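SidF, inhibitor of growth family, member 3 (Legionella pneumophila subsp. pneumophila, PDB 4FYE) acts as a Legionella phosphoinositide phosphatase, removing phosphate from phosphatidylinositol phosphates, probably at the 3-position of the inositol ring. Local coordinates at residues 11-16 and 199-204; 157-162 and 168-173; 244-249 and 303-308; 710-715 and 738-743. The protein carries 1 engineered substitution. One frame throughout, in Å; residues are numbered along the deposited sequence.

Contact 1 (11-16 and 199-204); sequences TYVTHL and EQFIMY
Val13 and Leu16, one helical turn apart, meet Phe201 and Met203, which lie two residues apart on a strand. One methyl of Val13 does double duty: CG1 lies 3.8 Å from CZ of Phe201 and equally close to CE of Met203. It is turned anti to the backbone N (chi1 165°), a setting that aims it out of the helix at the strand. Toward the Phe201 ring it comes in obliquely, near the CE2–CZ bond. Met203 touches both helix residues. Its chain runs straight to SD and then bends at chi3 (89°), which swings CE of Met203 to a point 4.0 Å from CB of Leu16. SD of Met203 lies 3.9 Å from CD1 of that Leu16. Met203 thus spans Val13 and Leu16, while Phe201 touches Val13 alone of the two. Over these segments the helix runs across the strand at 110°, their axes 11.1 Å apart. The strand is an inner one of a mixed sheet, flanked by 184-189 and 247-254. Ile186 on the first touches both Leu16 and Met203, Ile250 on the second packs on Met203, and Phe201 also reaches Val260, so helix 9-16 packs on apolar side chains from several strands.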
loop_
_atom_site.group_PDB
_atom_site.type_symbol
_atom_site.label_atom_id
_atom_site.label_comp_id
_atom_site.label_asym_id
_atom_site.label_seq_id
_atom_site.Cartn_x
_atom_site.Cartn_y
_atom_site.Cartn_z
ATOM N N THR A 11 13.183 10.500 -12.639
ATOM C CA THR A 11 14.595 10.862 -12.530
ATOM C C THR A 11 15.110 10.390 -11.159
ATOM O O THR A 11 16.154 9.759 -11.046
ATOM C CB THR A 11 14.936 12.346 -12.823
ATOM O OG1 THR A 11 14.974 13.051 -11.590
ATOM C CG2 THR A 11 13.952 13.022 -13.779
ATOM N N TYR A 12 14.351 10.648 -10.119
ATOM C CA TYR A 12 14.697 10.042 -8.848
ATOM C C TYR A 12 14.951 8.516 -8.855
ATOM O O TYR A 12 15.966 8.049 -8.330
ATOM C CB TYR A 12 13.691 10.395 -7.795
ATOM C CG TYR A 12 14.103 10.039 -6.392
ATOM C CD1 TYR A 12 15.385 10.332 -5.886
ATOM C CD2 TYR A 12 13.200 9.466 -5.540
ATOM C CE1 TYR A 12 15.738 10.036 -4.564
ATOM C CE2 TYR A 12 13.523 9.187 -4.221
ATOM C CZ TYR A 12 14.782 9.468 -3.736
ATOM O OH TYR A 12 15.049 9.129 -2.423
ATOM N N VAL A 13 14.069 7.739 -9.454
ATOM C CA VAL A 13 14.232 6.271 -9.443
ATOM C C VAL A 13 15.533 5.887 -10.168
ATOM O O VAL A 13 16.265 4.939 -9.760
ATOM C CB VAL A 13 13.030 5.636 -10.141
ATOM C CG1 VAL A 13 13.308 4.195 -10.487
ATOM C CG2 VAL A 13 11.723 5.856 -9.311
ATOM N N THR A 14 15.845 6.651 -11.221
ATOM C CA THR A 14 17.037 6.438 -11.988
ATOM C C THR A 14 18.272 6.714 -11.152
ATOM O O THR A 14 19.212 5.928 -11.160
ATOM C CB THR A 14 17.072 7.375 -13.184
ATOM O OG1 THR A 14 15.983 7.038 -14.064
ATOM C CG2 THR A 14 18.397 7.234 -13.900
ATOM N N HIS A 15 18.304 7.824 -10.429
ATOM C CA HIS A 15 19.452 8.041 -9.541
ATOM C C HIS A 15 19.603 6.937 -8.521
ATOM O O HIS A 15 20.687 6.531 -8.208
ATOM C CB HIS A 15 19.357 9.393 -8.880
ATOM C CG HIS A 15 19.769 10.511 -9.775
ATOM N ND1 HIS A 15 21.017 11.042 -9.745
ATOM C CD2 HIS A 15 19.083 11.153 -10.797
ATOM C CE1 HIS A 15 21.106 12.003 -10.678
ATOM N NE2 HIS A 15 19.921 12.067 -11.328
ATOM N N LEU A 16 18.478 6.417 -8.036
ATOM C CA LEU A 16 18.462 5.430 -6.979
ATOM C C LEU A 16 19.094 4.136 -7.411
ATOM O O LEU A 16 19.586 3.414 -6.589
ATOM C CB LEU A 16 17.024 5.156 -6.521
ATOM C CG LEU A 16 16.524 6.173 -5.516
ATOM C CD1 LEU A 16 14.988 6.092 -5.236
ATOM C CD2 LEU A 16 17.339 6.012 -4.254
ATOM N N GLU A 199 17.587 -5.548 -16.270
ATOM C CA GLU A 199 17.171 -6.146 -14.993
ATOM C C GLU A 199 15.956 -5.446 -14.429
ATOM O O GLU A 199 15.708 -4.273 -14.736
ATOM C CB GLU A 199 18.301 -6.157 -13.959
ATOM C CG GLU A 199 18.751 -4.785 -13.449
ATOM C CD GLU A 199 19.676 -4.896 -12.224
ATOM O OE1 GLU A 199 20.051 -3.862 -11.621
ATOM O OE2 GLU A 199 20.024 -6.034 -11.834
ATOM N N GLN A 200 15.221 -6.152 -13.582
ATOM C CA GLN A 200 14.066 -5.560 -12.997
ATOM C C GLN A 200 14.328 -5.048 -11.562
ATOM O O GLN A 200 15.377 -5.346 -10.959
ATOM C CB GLN A 200 12.932 -6.582 -13.049
ATOM C CG GLN A 200 12.219 -6.724 -14.402
ATOM C CD GLN A 200 13.134 -7.195 -15.534
ATOM O OE1 GLN A 200 13.190 -6.524 -16.579
ATOM N NE2 GLN A 200 13.839 -8.357 -15.356
ATOM N N PHE A 201 13.380 -4.282 -11.005
ATOM C CA PHE A 201 13.496 -3.801 -9.604
ATOM C C PHE A 201 12.120 -3.514 -9.027
ATOM O O PHE A 201 11.150 -3.274 -9.775
ATOM C CB PHE A 201 14.297 -2.525 -9.503
ATOM C CG PHE A 201 13.735 -1.420 -10.321
ATOM C CD1 PHE A 201 14.155 -1.235 -11.622
ATOM C CD2 PHE A 201 12.809 -0.527 -9.777
ATOM C CE1 PHE A 201 13.619 -0.188 -12.402
ATOM C CE2 PHE A 201 12.264 0.500 -10.534
ATOM C CZ PHE A 201 12.654 0.664 -11.845
ATOM N N ILE A 202 12.064 -3.504 -7.693
ATOM C CA ILE A 202 10.937 -3.019 -6.953
ATOM C C ILE A 202 11.483 -2.197 -5.789
ATOM O O ILE A 202 12.406 -2.636 -5.109
ATOM C CB ILE A 202 10.135 -4.167 -6.306
ATOM C CG1 ILE A 202 9.723 -5.218 -7.316
ATOM C CG2 ILE A 202 8.870 -3.596 -5.628
ATOM C CD1 ILE A 202 9.421 -6.528 -6.634
ATOM N N MET A 203 10.867 -1.046 -5.517
ATOM C CA MET A 203 11.288 -0.263 -4.384
ATOM C C MET A 203 10.112 0.310 -3.602
ATOM O O MET A 203 9.021 0.341 -4.099
ATOM C CB MET A 203 12.224 0.832 -4.823
ATOM C CG MET A 203 11.778 1.588 -6.048
ATOM S SD MET A 203 12.937 2.990 -6.278
ATOM C CE MET A 203 14.277 2.342 -7.293
ATOM N N TYR A 204 10.344 0.631 -2.336
ATOM C CA TYR A 204 9.414 1.227 -1.436
ATOM C C TYR A 204 10.148 2.479 -1.050
ATOM O O TYR A 204 11.307 2.418 -0.539
ATOM C CB TYR A 204 9.111 0.333 -0.191
ATOM C CG TYR A 204 8.121 -0.848 -0.396
ATOM C CD1 TYR A 204 7.749 -1.286 -1.644
ATOM C CD2 TYR A 204 7.599 -1.522 0.676
ATOM C CE1 TYR A 204 6.851 -2.334 -1.820
ATOM C CE2 TYR A 204 6.730 -2.613 0.520
ATOM C CZ TYR A 204 6.346 -3.012 -0.715
ATOM O OH TYR A 204 5.480 -4.093 -0.851
#

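Contact 2 (157-162 and 168-173); sequences QAVAKA and KALDKE
Leu170 meets Val159 and Ala160 across a corner between two consecutive helices, and it illustrates how one branched side chain can make an entire contact. At its root, CB of Leu170 is 6.3 Å from CG1 of Val159 and 6.5 Å from CB of Ala160, and serves only to carry the group outward from helix 167-180. CG of Leu170 follows with chi1 at -77°, anti to the carbonyl carbon, and is still 5.4 Å from CG1 of Val159. The touching begins at the branch. CD1 of Leu170 continues the chain away from CA (chi2 168°) and ends near the helix surface opposite, 4.4 Å from CG1 of Val159. CD1 of Leu170 is also 4.3 Å from CA of Ala160 and 4.4 Å from CB of Ala160, so it rests where a short alanine side chain brings the backbone within reach. CD2 of Leu170 remains 5.0 Å from CG1 of Val159 and adds little here. Neighbouring helices complete the surroundings: Val159 also packs on Leu82 and Ala86 of helix 71-92 and on Ile105 of helix 98-119, while Leu170 touches Leu89. Between the two segments the chemistry is purely aliphatic, with separations at the generous end of van der Waals range and 81 Å² buried, which implies a light, non-directional contact that belongs to a larger core shared by several helices.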
loop_
_atom_site.group_PDB
_atom_site.type_symbol
_atom_site.label_atom_id
_atom_site.label_comp_id
_atom_site.label_asym_id
_atom_site.label_seq_id
_atom_site.Cartn_x
_atom_site.Cartn_y
_atom_site.Cartn_z
ATOM N N GLN A 157 13.258 -9.404 28.821
ATOM C CA GLN A 157 12.891 -9.247 30.234
ATOM C C GLN A 157 14.000 -8.515 31.015
ATOM O O GLN A 157 13.735 -7.756 31.998
ATOM C CB GLN A 157 12.560 -10.622 30.814
ATOM C CG GLN A 157 12.297 -10.641 32.314
ATOM C CD GLN A 157 12.682 -11.972 32.970
ATOM O OE1 GLN A 157 13.343 -12.850 32.351
ATOM N NE2 GLN A 157 12.263 -12.141 34.220
ATOM N N ALA A 158 15.236 -8.722 30.557
ATOM C CA ALA A 158 16.425 -8.270 31.273
ATOM C C ALA A 158 16.762 -6.873 30.877
ATOM O O ALA A 158 17.384 -6.146 31.625
ATOM C CB ALA A 158 17.620 -9.164 30.990
ATOM N N VAL A 159 16.373 -6.499 29.678
ATOM C CA VAL A 159 16.528 -5.134 29.214
ATOM C C VAL A 159 15.499 -4.264 29.922
ATOM O O VAL A 159 15.730 -3.059 30.104
ATOM C CB VAL A 159 16.255 -5.023 27.696
ATOM C CG1 VAL A 159 16.430 -3.608 27.202
ATOM C CG2 VAL A 159 17.178 -5.902 26.917
ATOM N N ALA A 160 14.336 -4.821 30.284
ATOM C CA ALA A 160 13.284 -3.953 30.849
ATOM C C ALA A 160 13.589 -3.706 32.301
ATOM O O ALA A 160 13.266 -2.656 32.836
ATOM C CB ALA A 160 11.881 -4.534 30.665
ATOM N N LYS A 161 14.200 -4.689 32.931
ATOM C CA LYS A 161 14.624 -4.585 34.311
ATOM C C LYS A 161 15.726 -3.567 34.411
ATOM O O LYS A 161 15.659 -2.683 35.225
ATOM C CB LYS A 161 15.111 -5.944 34.836
ATOM C CG LYS A 161 15.916 -5.864 36.118
ATOM C CD LYS A 161 15.290 -4.997 37.209
ATOM C CE LYS A 161 14.128 -5.712 37.873
ATOM N NZ LYS A 161 14.008 -5.317 39.318
ATOM N N ALA A 162 16.733 -3.688 33.562
ATOM C CA ALA A 162 17.897 -2.831 33.650
ATOM C C ALA A 162 17.576 -1.444 33.202
ATOM O O ALA A 162 18.198 -0.503 33.651
ATOM C CB ALA A 162 19.039 -3.372 32.819
ATOM N N LYS A 168 5.939 -2.337 26.822
ATOM C CA LYS A 168 5.131 -1.444 25.943
ATOM C C LYS A 168 5.809 -0.134 25.580
ATOM O O LYS A 168 5.641 0.382 24.507
ATOM C CB LYS A 168 3.736 -1.164 26.529
ATOM C CG LYS A 168 2.683 -2.148 26.022
ATOM C CD LYS A 168 1.303 -1.508 25.850
ATOM C CE LYS A 168 0.402 -1.757 27.054
ATOM N NZ LYS A 168 0.474 -3.176 27.524
ATOM N N ALA A 169 6.581 0.395 26.501
ATOM C CA ALA A 169 7.259 1.645 26.266
ATOM C C ALA A 169 8.411 1.458 25.247
ATOM O O ALA A 169 8.551 2.221 24.296
ATOM C CB ALA A 169 7.738 2.210 27.607
ATOM N N LEU A 170 9.218 0.425 25.461
ATOM C CA LEU A 170 10.339 0.084 24.591
ATOM C C LEU A 170 9.888 -0.082 23.152
ATOM O O LEU A 170 10.473 0.481 22.222
ATOM C CB LEU A 170 10.988 -1.214 25.095
ATOM C CG LEU A 170 11.851 -0.906 26.321
ATOM C CD1 LEU A 170 12.268 -2.171 27.030
ATOM C CD2 LEU A 170 13.066 -0.113 25.882
ATOM N N ASP A 171 8.814 -0.840 23.001
ATOM C CA ASP A 171 8.147 -1.090 21.737
ATOM C C ASP A 171 7.746 0.218 21.070
ATOM O O ASP A 171 8.218 0.554 19.963
ATOM C CB ASP A 171 6.934 -1.967 22.060
ATOM C CG ASP A 171 6.069 -2.253 20.852
ATOM O OD1 ASP A 171 6.583 -2.802 19.835
ATOM O OD2 ASP A 171 4.859 -1.929 20.945
ATOM N N LYS A 172 6.926 0.993 21.782
ATOM C CA LYS A 172 6.544 2.336 21.350
ATOM C C LYS A 172 7.749 3.155 20.950
ATOM O O LYS A 172 7.734 3.796 19.921
ATOM C CB LYS A 172 5.800 3.042 22.471
ATOM C CG LYS A 172 4.696 3.990 22.023
ATOM C CD LYS A 172 3.610 4.083 23.102
ATOM C CE LYS A 172 2.689 2.860 23.082
ATOM N NZ LYS A 172 2.178 2.487 24.434
ATOM N N GLU A 173 8.810 3.159 21.742
ATOM C CA GLU A 173 9.984 3.940 21.307
ATOM C C GLU A 173 10.700 3.377 20.057
ATOM O O GLU A 173 11.277 4.110 19.277
ATOM C CB GLU A 173 10.980 4.080 22.442
ATOM C CG GLU A 173 12.125 5.018 22.132
ATOM C CD GLU A 173 11.686 6.482 22.027
ATOM O OE1 GLU A 173 10.465 6.792 22.139
ATOM O OE2 GLU A 173 12.576 7.345 21.836
#

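Contact 3 (244-249 and 303-308); sequences SSMARM and QTLAQR
Arg248 lays one face of its guanidinium group over the aliphatic stem of Arg308. CG of Arg308 stands 3.3 Å above the middle of that plane, and the next methylene carries on along it, with CD of Arg308 3.2 Å from NE of Arg248. The two side chains cross at about a right angle. Beyond the overlap, Arg308 bends at chi3 (107°) and turns its own guanidinium 78° from that of Arg248, so the charged planes do not stack; what one arginine offers the other is hydrocarbon. NE of Arg248 and NE of Arg308 are nevertheless 4.5 Å apart. Acids next to the pair probably offset this closeness: Asp265 forms salt bridges through OD1 with Arg248 NE and with Arg308 NH1, and Asp311 takes Arg248 NH1. A turn earlier on helix 284-311 the character changes. Met246, extended beyond CG, meets Thr304 tip to tip, its CE 3.9 Å from CG2 of Thr304. CD2 of Leu305 lies 4.5 Å from CE of Met246. Thr304 directs its hydroxyl elsewhere, bonding OG1 to the carbonyl of Glu300 in its own helix. The strand and the loop residue just before it therefore meet the helix in two ways: apolar at Met246, and at Arg248 a buried cationic pair whose like charges are probably balanced by the carboxylate they share, Asp265, and by Asp311, with methylenes facing the guanidinium plane.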
loop_
_atom_site.group_PDB
_atom_site.type_symbol
_atom_site.label_atom_id
_atom_site.label_comp_id
_atom_site.label_asym_id
_atom_site.label_seq_id
_atom_site.Cartn_x
_atom_site.Cartn_y
_atom_site.Cartn_z
ATOM N N SER A 244 0.907 6.100 8.931
ATOM C CA SER A 244 2.183 5.416 8.955
ATOM C C SER A 244 2.143 4.167 8.113
ATOM O O SER A 244 1.068 3.711 7.649
ATOM C CB SER A 244 2.771 5.193 10.391
ATOM O OG SER A 244 1.942 4.383 11.224
ATOM N N SER A 245 3.357 3.668 7.907
ATOM C CA SER A 245 3.642 2.611 6.960
ATOM C C SER A 245 3.200 3.021 5.521
ATOM O O SER A 245 2.833 2.143 4.727
ATOM C CB SER A 245 3.043 1.269 7.477
ATOM O OG SER A 245 2.704 0.349 6.441
ATOM N N MET A 246 3.225 4.331 5.187
ATOM C CA MET A 246 2.925 4.731 3.790
ATOM C C MET A 246 4.163 4.822 2.970
ATOM O O MET A 246 5.064 5.606 3.244
ATOM C CB MET A 246 2.123 6.023 3.639
ATOM C CG MET A 246 1.255 6.024 2.403
ATOM S SD MET A 246 0.050 7.352 2.398
ATOM C CE MET A 246 -0.465 7.208 0.686
ATOM N N ALA A 247 4.201 4.017 1.930
ATOM C CA ALA A 247 5.309 4.085 1.025
ATOM C C ALA A 247 4.810 4.088 -0.420
ATOM O O ALA A 247 3.729 3.540 -0.738
ATOM C CB ALA A 247 6.218 2.857 1.249
ATOM N N ARG A 248 5.637 4.638 -1.286
ATOM C CA ARG A 248 5.358 4.723 -2.676
ATOM C C ARG A 248 6.041 3.471 -3.227
ATOM O O ARG A 248 7.240 3.222 -2.976
ATOM C CB ARG A 248 6.030 5.977 -3.248
ATOM C CG ARG A 248 5.914 6.123 -4.767
ATOM C CD ARG A 248 4.489 6.704 -5.105
ATOM N NE ARG A 248 4.493 7.076 -6.491
ATOM C CZ ARG A 248 4.932 8.248 -6.932
ATOM N NH1 ARG A 248 5.310 9.168 -6.057
ATOM N NH2 ARG A 248 4.986 8.491 -8.243
ATOM N N MET A 249 5.287 2.703 -3.979
ATOM C CA MET A 249 5.764 1.452 -4.539
ATOM C C MET A 249 5.968 1.598 -6.061
ATOM O O MET A 249 5.025 1.891 -6.806
ATOM C CB MET A 249 4.765 0.363 -4.268
ATOM C CG MET A 249 5.133 -0.974 -4.857
ATOM S SD MET A 249 4.222 -2.299 -3.985
ATOM C CE MET A 249 2.764 -2.250 -4.986
ATOM N N GLN A 303 -3.279 15.081 0.404
ATOM C CA GLN A 303 -2.081 15.798 0.173
ATOM C C GLN A 303 -1.007 14.917 -0.498
ATOM O O GLN A 303 -0.325 15.358 -1.441
ATOM C CB GLN A 303 -1.573 16.356 1.490
ATOM C CG GLN A 303 -0.346 17.219 1.308
ATOM C CD GLN A 303 0.027 17.935 2.563
ATOM O OE1 GLN A 303 0.880 17.446 3.304
ATOM N NE2 GLN A 303 -0.625 19.068 2.837
ATOM N N THR A 304 -0.888 13.673 -0.062
ATOM C CA THR A 304 0.122 12.757 -0.610
ATOM C C THR A 304 -0.281 12.352 -2.046
ATOM O O THR A 304 0.590 12.250 -2.888
ATOM C CB THR A 304 0.270 11.548 0.328
ATOM O OG1 THR A 304 0.546 12.042 1.636
ATOM C CG2 THR A 304 1.406 10.540 -0.083
ATOM N N LEU A 305 -1.569 12.168 -2.370
ATOM C CA LEU A 305 -1.827 11.831 -3.749
ATOM C C LEU A 305 -1.523 12.983 -4.698
ATOM O O LEU A 305 -1.008 12.789 -5.812
ATOM C CB LEU A 305 -3.239 11.389 -3.923
ATOM C CG LEU A 305 -3.785 10.180 -3.154
ATOM C CD1 LEU A 305 -4.712 9.429 -4.050
ATOM C CD2 LEU A 305 -2.840 9.169 -2.548
ATOM N N ALA A 306 -1.762 14.214 -4.261
ATOM C CA ALA A 306 -1.502 15.371 -5.131
ATOM C C ALA A 306 -0.019 15.506 -5.402
ATOM O O ALA A 306 0.367 15.854 -6.502
ATOM C CB ALA A 306 -2.031 16.644 -4.501
ATOM N N GLN A 307 0.822 15.248 -4.386
ATOM C CA GLN A 307 2.315 15.297 -4.546
ATOM C C GLN A 307 2.730 14.202 -5.512
ATOM O O GLN A 307 3.604 14.443 -6.320
ATOM C CB GLN A 307 3.106 15.147 -3.180
ATOM C CG GLN A 307 4.554 15.730 -3.185
ATOM C CD GLN A 307 4.640 17.275 -3.111
ATOM O OE1 GLN A 307 4.044 17.922 -2.235
ATOM N NE2 GLN A 307 5.413 17.875 -4.008
ATOM N N ARG A 308 2.152 12.990 -5.418
ATOM C CA ARG A 308 2.537 11.926 -6.359
ATOM C C ARG A 308 2.233 12.468 -7.811
ATOM O O ARG A 308 3.037 12.340 -8.719
ATOM C CB ARG A 308 1.798 10.586 -6.091
ATOM C CG ARG A 308 1.887 9.590 -7.271
ATOM C CD ARG A 308 1.449 8.081 -6.994
ATOM N NE ARG A 308 0.255 8.070 -7.677
ATOM C CZ ARG A 308 -0.098 7.477 -8.782
ATOM N NH1 ARG A 308 0.536 6.447 -9.351
ATOM N NH2 ARG A 308 -1.281 7.858 -9.167
#

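Contact 4 (710-715 and 738-743); sequences ANTGVS and NFAKIK
A small apolar contact, partly buried, sets the exit of helix 701-712 against the weakly bonded helix 733-741 near the end of the modelled chain. Val714 and Phe739 make its deeper half. Both methyls of Val714 approach the root of the aromatic side chain: CG2 is 3.9 Å from CB of Phe739, and CG1 is 4.0 Å from that same carbon. CG2 of Val714 also lies at the edge of the Phe739 ring, near its plane, 4.2 Å from CD2 of Phe739. The two side chains cross at about a right angle, and the ring itself leads away to Val148 and Leu152 of helix 136-163. The turn that presents Val714 is a helix C-terminus ended by a glycine of positive phi (93°): Gly713 is the first residue to leave helical angles, and a side chain there would crowd the preceding carbonyl. Thr712, the last helical residue, holds its OG1 between the backbone N and carbonyl carbon, where it bonds to His708 O and receives a weak bond from Val714 N. CB of Thr712 lies 4.0 Å from CB of Ala740. CB of Ala740 also lies 4.3 Å from CG1 of Val714, and so meets residues on both sides of the glycine. Helix 71-92 adjoins the turn: Tyr78 packs on Val714, and Asn81 ND2 bonds to the carbonyl of Gly713.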
loop_
_atom_site.group_PDB
_atom_site.type_symbol
_atom_site.label_atom_id
_atom_site.label_comp_id
_atom_site.label_asym_id
_atom_site.label_seq_id
_atom_site.Cartn_x
_atom_site.Cartn_y
_atom_site.Cartn_z
ATOM N N ALA A 710 12.306 -2.727 8.543
ATOM C CA ALA A 710 12.128 -1.266 8.711
ATOM C C ALA A 710 10.914 -0.880 9.572
ATOM O O ALA A 710 10.962 0.084 10.318
ATOM C CB ALA A 710 12.001 -0.594 7.346
ATOM N N ASN A 711 9.838 -1.634 9.494
ATOM C CA ASN A 711 8.723 -1.310 10.343
ATOM C C ASN A 711 8.814 -1.847 11.715
ATOM O O ASN A 711 8.276 -1.218 12.594
ATOM C CB ASN A 711 7.392 -1.815 9.788
ATOM C CG ASN A 711 6.790 -0.886 8.774
ATOM O OD1 ASN A 711 7.306 0.200 8.516
ATOM N ND2 ASN A 711 5.710 -1.324 8.163
ATOM N N THR A 712 9.403 -3.032 11.923
ATOM C CA THR A 712 9.302 -3.659 13.271
ATOM C C THR A 712 10.633 -3.975 13.875
ATOM O O THR A 712 10.689 -4.277 15.042
ATOM C CB THR A 712 8.427 -4.957 13.324
ATOM O OG1 THR A 712 9.102 -6.009 12.603
ATOM C CG2 THR A 712 6.974 -4.705 12.682
ATOM N N GLY A 713 11.728 -3.859 13.131
ATOM C CA GLY A 713 12.979 -4.360 13.693
ATOM C C GLY A 713 13.383 -5.808 13.356
ATOM O O GLY A 713 14.554 -6.151 13.514
ATOM N N VAL A 714 12.476 -6.604 12.771
ATOM C CA VAL A 714 12.702 -8.032 12.476
ATOM C C VAL A 714 12.021 -8.397 11.131
ATOM O O VAL A 714 11.127 -7.693 10.634
ATOM C CB VAL A 714 12.138 -8.716 13.721
ATOM C CG1 VAL A 714 10.786 -9.410 13.555
ATOM C CG2 VAL A 714 13.182 -9.298 14.621
ATOM N N SER A 715 12.418 -9.466 10.467
ATOM C CA SER A 715 11.692 -9.761 9.206
ATOM C C SER A 715 10.269 -10.291 9.441
ATOM O O SER A 715 9.829 -10.558 10.585
ATOM C CB SER A 715 12.459 -10.697 8.294
ATOM O OG SER A 715 13.739 -10.167 7.977
ATOM N N ASN A 738 6.834 -13.254 14.464
ATOM C CA ASN A 738 6.550 -13.391 15.915
ATOM C C ASN A 738 7.486 -12.656 16.830
ATOM O O ASN A 738 7.028 -12.113 17.804
ATOM C CB ASN A 738 6.427 -14.846 16.297
ATOM C CG ASN A 738 5.186 -15.466 15.676
ATOM O OD1 ASN A 738 4.190 -14.750 15.448
ATOM N ND2 ASN A 738 5.233 -16.760 15.356
ATOM N N PHE A 739 8.776 -12.634 16.534
ATOM C CA PHE A 739 9.736 -11.992 17.417
ATOM C C PHE A 739 9.263 -10.621 17.872
ATOM O O PHE A 739 9.472 -10.235 19.011
ATOM C CB PHE A 739 11.097 -11.865 16.743
ATOM C CG PHE A 739 11.859 -13.149 16.665
ATOM C CD1 PHE A 739 11.304 -14.326 17.109
ATOM C CD2 PHE A 739 13.130 -13.175 16.136
ATOM C CE1 PHE A 739 12.002 -15.509 17.029
ATOM C CE2 PHE A 739 13.836 -14.353 16.055
ATOM C CZ PHE A 739 13.270 -15.522 16.504
ATOM N N ALA A 740 8.635 -9.886 16.968
ATOM C CA ALA A 740 8.155 -8.542 17.252
ATOM C C ALA A 740 7.091 -8.533 18.338
ATOM O O ALA A 740 7.023 -7.623 19.148
ATOM C CB ALA A 740 7.623 -7.897 15.989
ATOM N N LYS A 741 6.228 -9.533 18.308
ATOM C CA LYS A 741 5.159 -9.679 19.284
ATOM C C LYS A 741 5.567 -9.935 20.738
ATOM O O LYS A 741 4.922 -9.435 21.650
ATOM C CB LYS A 741 4.154 -10.731 18.823
ATOM C CG LYS A 741 3.191 -10.221 17.770
ATOM C CD LYS A 741 2.641 -11.360 16.936
ATOM C CE LYS A 741 1.866 -12.340 17.794
ATOM N NZ LYS A 741 2.703 -13.491 18.224
ATOM N N ILE A 742 6.615 -10.720 20.961
ATOM C CA ILE A 742 6.832 -11.360 22.257
ATOM C C ILE A 742 6.925 -10.401 23.439
ATOM O O ILE A 742 7.530 -9.336 23.359
ATOM C CB ILE A 742 8.091 -12.249 22.267
ATOM C CG1 ILE A 742 9.352 -11.410 22.076
ATOM C CG2 ILE A 742 7.992 -13.339 21.213
ATOM C CD1 ILE A 742 10.540 -12.220 21.614
ATOM N N LYS A 743 6.299 -10.805 24.539
ATOM C CA LYS A 743 6.141 -9.954 25.705
ATOM C C LYS A 743 6.309 -10.734 26.999
ATOM O O LYS A 743 5.353 -10.900 27.752
ATOM C CB LYS A 743 4.754 -9.312 25.684
ATOM C CG LYS A 743 3.900 -9.727 24.497
ATOM C CD LYS A 743 3.779 -8.588 23.500
ATOM C CE LYS A 743 4.865 -7.552 23.727
ATOM N NZ LYS A 743 4.399 -6.169 23.445
#

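Overall arrangement
Contacts 1 and 3 share the six-stranded sheet, whose neighbouring strands 199-206 and 247-254 each receive a helix; they touch directly through Tyr204 and Met249. Contact 3 lies deepest, its centre about 9 Å from that of the chain, and alone brings buried charge into the interface. Contact 1, about 17 Å out, is buried but wholly hydrophobic. Contact 2, smallest and farthest from the chain's centre, is nonetheless buried among helices and purely aliphatic; contact 4 is only partly buried and depends on a helix end. Helix 136-163 supplies one side of contact 2 and packs on Phe739 of contact 4, and helix 71-92 touches both. Ser245 packing on Asn711 links contacts 3 and 4.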